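Local coordinates for protein flap endonuclease 1 (Sulfolobus solfataricus, PDB 2IZO) that cuts the 5' flaps left by strand displacement during DNA replication and repair, as a magnesium-dependent, structure-specific nuclease with additional 5'-3' exonuclease activity, at residues A[8-13]-A[201-206]; A[62-67]-A[323-328]. All coordinates share one frame; numbering follows the deposited sequence.

How the contacts relate
Both contacts join the N-terminal region of the chain to parts that follow much later, and they do so with different elements. Contact 1 pairs strand 9-10 of the N-domain with strand 205-208 of the I-domain at one margin of the mixed central sheet, whereas contact 2 packs helix 53-68 against helix 316-337 near the C-terminus. Their centres lie about 21 Å apart, and their nearest atoms remain about 6 Å from each other without touching. Along the chain the segments alternate: 8-13, 62-67, 201-206, 323-328. The two closures therefore interlock, and the nuclease body is assembled from regions distant in sequence.

Contact 1 (A[8-13]-A[201-206]); sequences KRELSF and EIKPEL
P204 meets L11 and F13 at the apolar centre of this contact. Its CG sits over one face of the F13 ring, 3.8 Å from the ring centroid and displaced toward the rim, a CH-pi contact. CG of L11 sits between its backbone N and carbonyl carbon (chi1 84°), and from there the methyl CD2 reaches P204 CB at 3.6 Å and also touches L206 CB.

The backbones join next to this apolar group. L206 N gives a nearly straight bond to R9 O (2.9 Å), in the plane of that carbonyl. L11 N bonds P204 O at 3.2 Å, approaching from above the carbonyl plane. Between these bonds E10 and E205 form a non-hydrogen-bonded antiparallel pair.

Farther out, the R9 and L206 side chains run side by side, pointing the same way, with leucine CD2 over one guanidinium face, nearest NH1. The extended chain of K203 crosses E10, whose OE2 lies against CD as well as forming a long salt bridge to NZ (3.5 Å). K8 lays its CD against the E205 carboxylate, but the charged ends stay 4.2 Å apart (NZ to OE2); E205 OE1 is instead bridged to R183 on the neighbouring strand. Resting on the R9 O and P204 O bonds, 9-10 is a short, weakly bonded strand at the sheet edge within this chain, linking N-domain to I-domain in the PIN-like nuclease fold of the XPG/RAD2 family.

Contact 2 (A[62-67]-A[323-328]); sequences TINILE and IERLTK
The side chains of I63 and L326 cross at about a right angle, and this crossing is the heart of the contact. CG1 of I63 comes to 3.8 Å from L326 CD1, while the terminal CD1 of the isoleucine passes the leucine's CB. CG of L326 stands anti to the backbone N (chi1 169°), and from that carbon the methyl CD1 extends to touch two residues of the other helix. The second is L66, whose CD1 meets L326 CD1 at 3.9 Å in an oblique approach. One leucine methyl thus contacts side chains from successive turns of helix 53-68, I63 and L66, which are three residues apart.

The other branch of I63 faces a different neighbour. CG2 lies 4.0 Å from R325 CD, and the two side chains again cross at about a right angle, with the aliphatic part of the arginine contacting the isoleucine. The helix segments run in broadly the same direction, 34° apart, with their axes 9.4 Å from each other at closest approach. This is side-by-side helix packing between a helix of the N-domain and the long helix 316-337 near the C-terminus, away from the residues predicted to bind magnesium. L66 also packs on P72 of strand 70-76 and on I141 and L296, and L326 on P299, joining the helix pair to the sheet and to neighbouring loops.

Toward solvent the character changes. R325 runs extended from CG to NE and brings its guanidinium near the amide of N64, the two planes turned 53° to each other. Their nearest polar atoms, N64 OD1 and R325 NH1, stay 4.1 Å apart, too far for a hydrogen bond.

Contact 1 (A[8-13]-A[201-206])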
loop_
_atom_site.group_PDB
_atom_site.type_symbol
_atom_site.label_atom_id
_atom_site.label_comp_id
_atom_site.label_asym_id
_atom_site.label_seq_id
_atom_site.Cartn_x
_atom_site.Cartn_y
_atom_site.Cartn_z
ATOM N N LYS A 8 32.582 -6.304 -1.039
ATOM C CA LYS A 8 31.205 -6.644 -0.717
ATOM C C LYS A 8 30.301 -5.602 -1.335
ATOM O O LYS A 8 30.683 -4.437 -1.455
ATOM C CB LYS A 8 31.004 -6.655 0.801
ATOM C CG LYS A 8 32.006 -5.807 1.609
ATOM C CD LYS A 8 31.756 -4.304 1.517
ATOM C CE LYS A 8 33.045 -3.512 1.699
ATOM N NZ LYS A 8 32.827 -2.038 1.653
ATOM N N ARG A 9 29.104 -6.018 -1.725
ATOM C CA ARG A 9 28.158 -5.112 -2.372
ATOM C C ARG A 9 27.031 -4.694 -1.436
ATOM O O ARG A 9 26.654 -5.435 -0.528
ATOM C CB ARG A 9 27.605 -5.712 -3.673
ATOM C CG ARG A 9 27.755 -7.228 -3.820
ATOM C CD ARG A 9 26.652 -8.007 -3.122
ATOM N NE ARG A 9 25.325 -7.615 -3.597
ATOM C CZ ARG A 9 24.310 -8.453 -3.789
ATOM N NH1 ARG A 9 24.452 -9.754 -3.566
ATOM N NH2 ARG A 9 23.150 -7.985 -4.219
ATOM N N GLU A 10 26.514 -3.490 -1.648
ATOM C CA GLU A 10 25.358 -3.030 -0.902
ATOM C C GLU A 10 24.111 -3.673 -1.493
ATOM O O GLU A 10 24.122 -4.122 -2.643
ATOM C CB GLU A 10 25.253 -1.500 -0.925
ATOM C CG GLU A 10 24.858 -0.893 -2.270
ATOM C CD GLU A 10 24.741 0.621 -2.220
ATOM O OE1 GLU A 10 25.621 1.267 -1.612
ATOM O OE2 GLU A 10 23.774 1.166 -2.797
ATOM N N LEU A 11 23.046 -3.738 -0.702
ATOM C CA LEU A 11 21.791 -4.267 -1.204
ATOM C C LEU A 11 20.635 -3.362 -0.832
ATOM O O LEU A 11 20.566 -2.848 0.285
ATOM C CB LEU A 11 21.554 -5.712 -0.740
ATOM C CG LEU A 11 20.943 -6.056 0.621
ATOM C CD1 LEU A 11 20.368 -7.461 0.580
ATOM C CD2 LEU A 11 21.952 -5.923 1.743
ATOM N N SER A 12 19.745 -3.159 -1.796
ATOM C CA SER A 12 18.528 -2.399 -1.574
ATOM C C SER A 12 17.582 -3.232 -0.725
ATOM O O SER A 12 17.661 -4.466 -0.716
ATOM C CB SER A 12 17.863 -2.040 -2.905
ATOM O OG SER A 12 17.396 -3.203 -3.572
ATOM N N PHE A 13 16.695 -2.550 -0.010
ATOM C CA PHE A 13 15.689 -3.215 0.797
ATOM C C PHE A 13 14.736 -4.033 -0.075
ATOM O O PHE A 13 14.046 -4.929 0.420
ATOM C CB PHE A 13 14.913 -2.190 1.606
ATOM C CG PHE A 13 15.666 -1.644 2.789
ATOM C CD1 PHE A 13 15.952 -2.452 3.889
ATOM C CD2 PHE A 13 16.055 -0.309 2.821
ATOM C CE1 PHE A 13 16.628 -1.945 4.991
ATOM C CE2 PHE A 13 16.734 0.208 3.920
ATOM C CZ PHE A 13 17.021 -0.613 5.007
ATOM N N GLU A 201 24.868 8.277 2.828
ATOM C CA GLU A 201 23.642 7.678 3.336
ATOM C C GLU A 201 23.950 6.217 3.649
ATOM O O GLU A 201 24.474 5.496 2.795
ATOM C CB GLU A 201 22.536 7.784 2.285
ATOM C CG GLU A 201 21.120 7.603 2.814
ATOM C CD GLU A 201 20.075 7.639 1.708
ATOM O OE1 GLU A 201 20.130 6.774 0.804
ATOM O OE2 GLU A 201 19.196 8.528 1.748
ATOM N N ILE A 202 23.640 5.781 4.869
ATOM C CA ILE A 202 23.982 4.418 5.303
ATOM C C ILE A 202 22.945 3.390 4.835
ATOM O O ILE A 202 21.811 3.347 5.327
ATOM C CB ILE A 202 24.251 4.323 6.836
ATOM C CG1 ILE A 202 25.376 5.284 7.241
ATOM C CG2 ILE A 202 24.634 2.896 7.235
ATOM C CD1 ILE A 202 25.373 5.674 8.713
ATOM N N LYS A 203 23.368 2.573 3.869
ATOM C CA LYS A 203 22.537 1.545 3.249
ATOM C C LYS A 203 22.949 0.158 3.747
ATOM O O LYS A 203 24.076 -0.018 4.212
ATOM C CB LYS A 203 22.677 1.612 1.721
ATOM C CG LYS A 203 22.162 2.906 1.086
ATOM C CD LYS A 203 22.374 2.904 -0.424
ATOM C CE LYS A 203 21.963 4.227 -1.052
ATOM N NZ LYS A 203 22.010 4.179 -2.541
ATOM N N PRO A 204 22.042 -0.836 3.654
ATOM C CA PRO A 204 22.412 -2.202 4.030
ATOM C C PRO A 204 23.572 -2.735 3.193
ATOM O O PRO A 204 23.743 -2.345 2.037
ATOM C CB PRO A 204 21.146 -3.008 3.736
ATOM C CG PRO A 204 20.057 -2.024 3.712
ATOM C CD PRO A 204 20.642 -0.753 3.206
ATOM N N GLU A 205 24.354 -3.628 3.786
ATOM C CA GLU A 205 25.565 -4.143 3.167
ATOM C C GLU A 205 25.579 -5.658 3.271
ATOM O O GLU A 205 25.346 -6.211 4.342
ATOM C CB GLU A 205 26.781 -3.539 3.869
ATOM C CG GLU A 205 28.127 -4.087 3.442
ATOM C CD GLU A 205 29.273 -3.393 4.151
ATOM O OE1 GLU A 205 30.058 -4.092 4.837
ATOM O OE2 GLU A 205 29.382 -2.148 4.034
ATOM N N LEU A 206 25.846 -6.325 2.153
ATOM C CA LEU A 206 25.834 -7.784 2.114
ATOM C C LEU A 206 27.205 -8.382 1.835
ATOM O O LEU A 206 27.914 -7.953 0.924
ATOM C CB LEU A 206 24.818 -8.296 1.089
ATOM C CG LEU A 206 24.705 -9.810 0.863
ATOM C CD1 LEU A 206 24.304 -10.559 2.138
ATOM C CD2 LEU A 206 23.714 -10.095 -0.250
#

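Contact 2 (A[62-67]-A[323-328])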
loop_
_atom_site.group_PDB
_atom_site.type_symbol
_atom_site.label_atom_id
_atom_site.label_comp_id
_atom_site.label_asym_id
_atom_site.label_seq_id
_atom_site.Cartn_x
_atom_site.Cartn_y
_atom_site.Cartn_z
ATOM N N THR A 62 12.974 -1.420 14.801
ATOM C CA THR A 62 12.387 -2.712 14.433
ATOM C C THR A 62 11.146 -2.536 13.553
ATOM O O THR A 62 10.931 -3.312 12.620
ATOM C CB THR A 62 12.058 -3.569 15.677
ATOM O OG1 THR A 62 13.240 -3.730 16.474
ATOM C CG2 THR A 62 11.552 -4.942 15.274
ATOM N N ILE A 63 10.341 -1.518 13.849
ATOM C CA ILE A 63 9.215 -1.165 12.982
ATOM C C ILE A 63 9.754 -0.744 11.614
ATOM O O ILE A 63 9.267 -1.207 10.583
ATOM C CB ILE A 63 8.310 -0.056 13.593
ATOM C CG1 ILE A 63 7.712 -0.521 14.927
ATOM C CG2 ILE A 63 7.192 0.332 12.615
ATOM C CD1 ILE A 63 7.120 0.593 15.775
ATOM N N ASN A 64 10.776 0.113 11.618
ATOM C CA ASN A 64 11.454 0.532 10.391
ATOM C C ASN A 64 11.907 -0.660 9.556
ATOM O O ASN A 64 11.781 -0.644 8.332
ATOM C CB ASN A 64 12.648 1.441 10.708
ATOM C CG ASN A 64 12.229 2.804 11.247
ATOM O OD1 ASN A 64 11.073 3.213 11.118
ATOM N ND2 ASN A 64 13.174 3.511 11.856
ATOM N N ILE A 65 12.416 -1.690 10.237
ATOM C CA ILE A 65 12.842 -2.952 9.619
ATOM C C ILE A 65 11.657 -3.736 9.031
ATOM O O ILE A 65 11.707 -4.170 7.875
ATOM C CB ILE A 65 13.655 -3.823 10.633
ATOM C CG1 ILE A 65 15.106 -3.330 10.715
ATOM C CG2 ILE A 65 13.622 -5.305 10.266
ATOM C CD1 ILE A 65 15.907 -3.892 11.895
ATOM N N LEU A 66 10.598 -3.896 9.829
ATOM C CA LEU A 66 9.401 -4.643 9.433
ATOM C C LEU A 66 8.613 -3.959 8.319
ATOM O O LEU A 66 8.020 -4.631 7.474
ATOM C CB LEU A 66 8.488 -4.877 10.642
ATOM C CG LEU A 66 8.777 -6.064 11.563
ATOM C CD1 LEU A 66 8.327 -5.756 12.979
ATOM C CD2 LEU A 66 8.114 -7.337 11.053
ATOM N N GLU A 67 8.604 -2.626 8.327
ATOM C CA GLU A 67 7.904 -1.846 7.305
ATOM C C GLU A 67 8.580 -2.006 5.946
ATOM O O GLU A 67 7.966 -1.779 4.901
ATOM C CB GLU A 67 7.832 -0.371 7.705
ATOM N N ILE A 323 2.783 2.122 17.461
ATOM C CA ILE A 323 2.307 0.759 17.722
ATOM C C ILE A 323 1.254 0.370 16.684
ATOM O O ILE A 323 1.092 -0.808 16.360
ATOM C CB ILE A 323 1.760 0.587 19.177
ATOM C CG1 ILE A 323 1.688 -0.897 19.565
ATOM C CG2 ILE A 323 0.412 1.306 19.370
ATOM C CD1 ILE A 323 1.341 -1.146 21.030
ATOM N N GLU A 324 0.563 1.380 16.159
ATOM C CA GLU A 324 -0.451 1.185 15.133
ATOM C C GLU A 324 0.184 0.748 13.816
ATOM O O GLU A 324 -0.332 -0.148 13.146
ATOM C CB GLU A 324 -1.275 2.459 14.941
ATOM C CG GLU A 324 -2.672 2.216 14.385
ATOM C CD GLU A 324 -3.575 3.430 14.507
ATOM O OE1 GLU A 324 -3.123 4.555 14.200
ATOM O OE2 GLU A 324 -4.746 3.258 14.904
ATOM N N ARG A 325 1.304 1.370 13.453
ATOM C CA ARG A 325 2.016 0.975 12.236
ATOM C C ARG A 325 2.856 -0.293 12.413
ATOM O O ARG A 325 3.282 -0.893 11.425
ATOM C CB ARG A 325 2.837 2.129 11.630
ATOM C CG ARG A 325 3.864 2.776 12.543
ATOM C CD ARG A 325 4.908 3.529 11.729
ATOM N NE ARG A 325 5.533 4.610 12.491
ATOM C CZ ARG A 325 6.652 5.239 12.136
ATOM N NH1 ARG A 325 7.298 4.894 11.026
ATOM N NH2 ARG A 325 7.132 6.212 12.899
ATOM N N LEU A 326 3.085 -0.695 13.666
ATOM C CA LEU A 326 3.775 -1.954 13.960
ATOM C C LEU A 326 2.966 -3.135 13.433
ATOM O O LEU A 326 3.408 -3.837 12.525
ATOM C CB LEU A 326 4.050 -2.111 15.465
ATOM C CG LEU A 326 4.540 -3.473 15.990
ATOM C CD1 LEU A 326 5.913 -3.855 15.427
ATOM C CD2 LEU A 326 4.566 -3.493 17.510
ATOM N N THR A 327 1.775 -3.331 13.998
ATOM C CA THR A 327 0.867 -4.392 13.561
ATOM C C THR A 327 0.485 -4.247 12.083
ATOM O O THR A 327 0.297 -5.248 11.387
ATOM C CB THR A 327 -0.399 -4.496 14.466
ATOM O OG1 THR A 327 -1.334 -5.421 13.895
ATOM C CG2 THR A 327 -1.074 -3.136 14.644
ATOM N N LYS A 328 0.394 -3.001 11.615
ATOM C CA LYS A 328 0.117 -2.704 10.209
ATOM C C LYS A 328 1.263 -3.127 9.290
ATOM O O LYS A 328 1.032 -3.468 8.130
ATOM C CB LYS A 328 -0.192 -1.227 10.026
#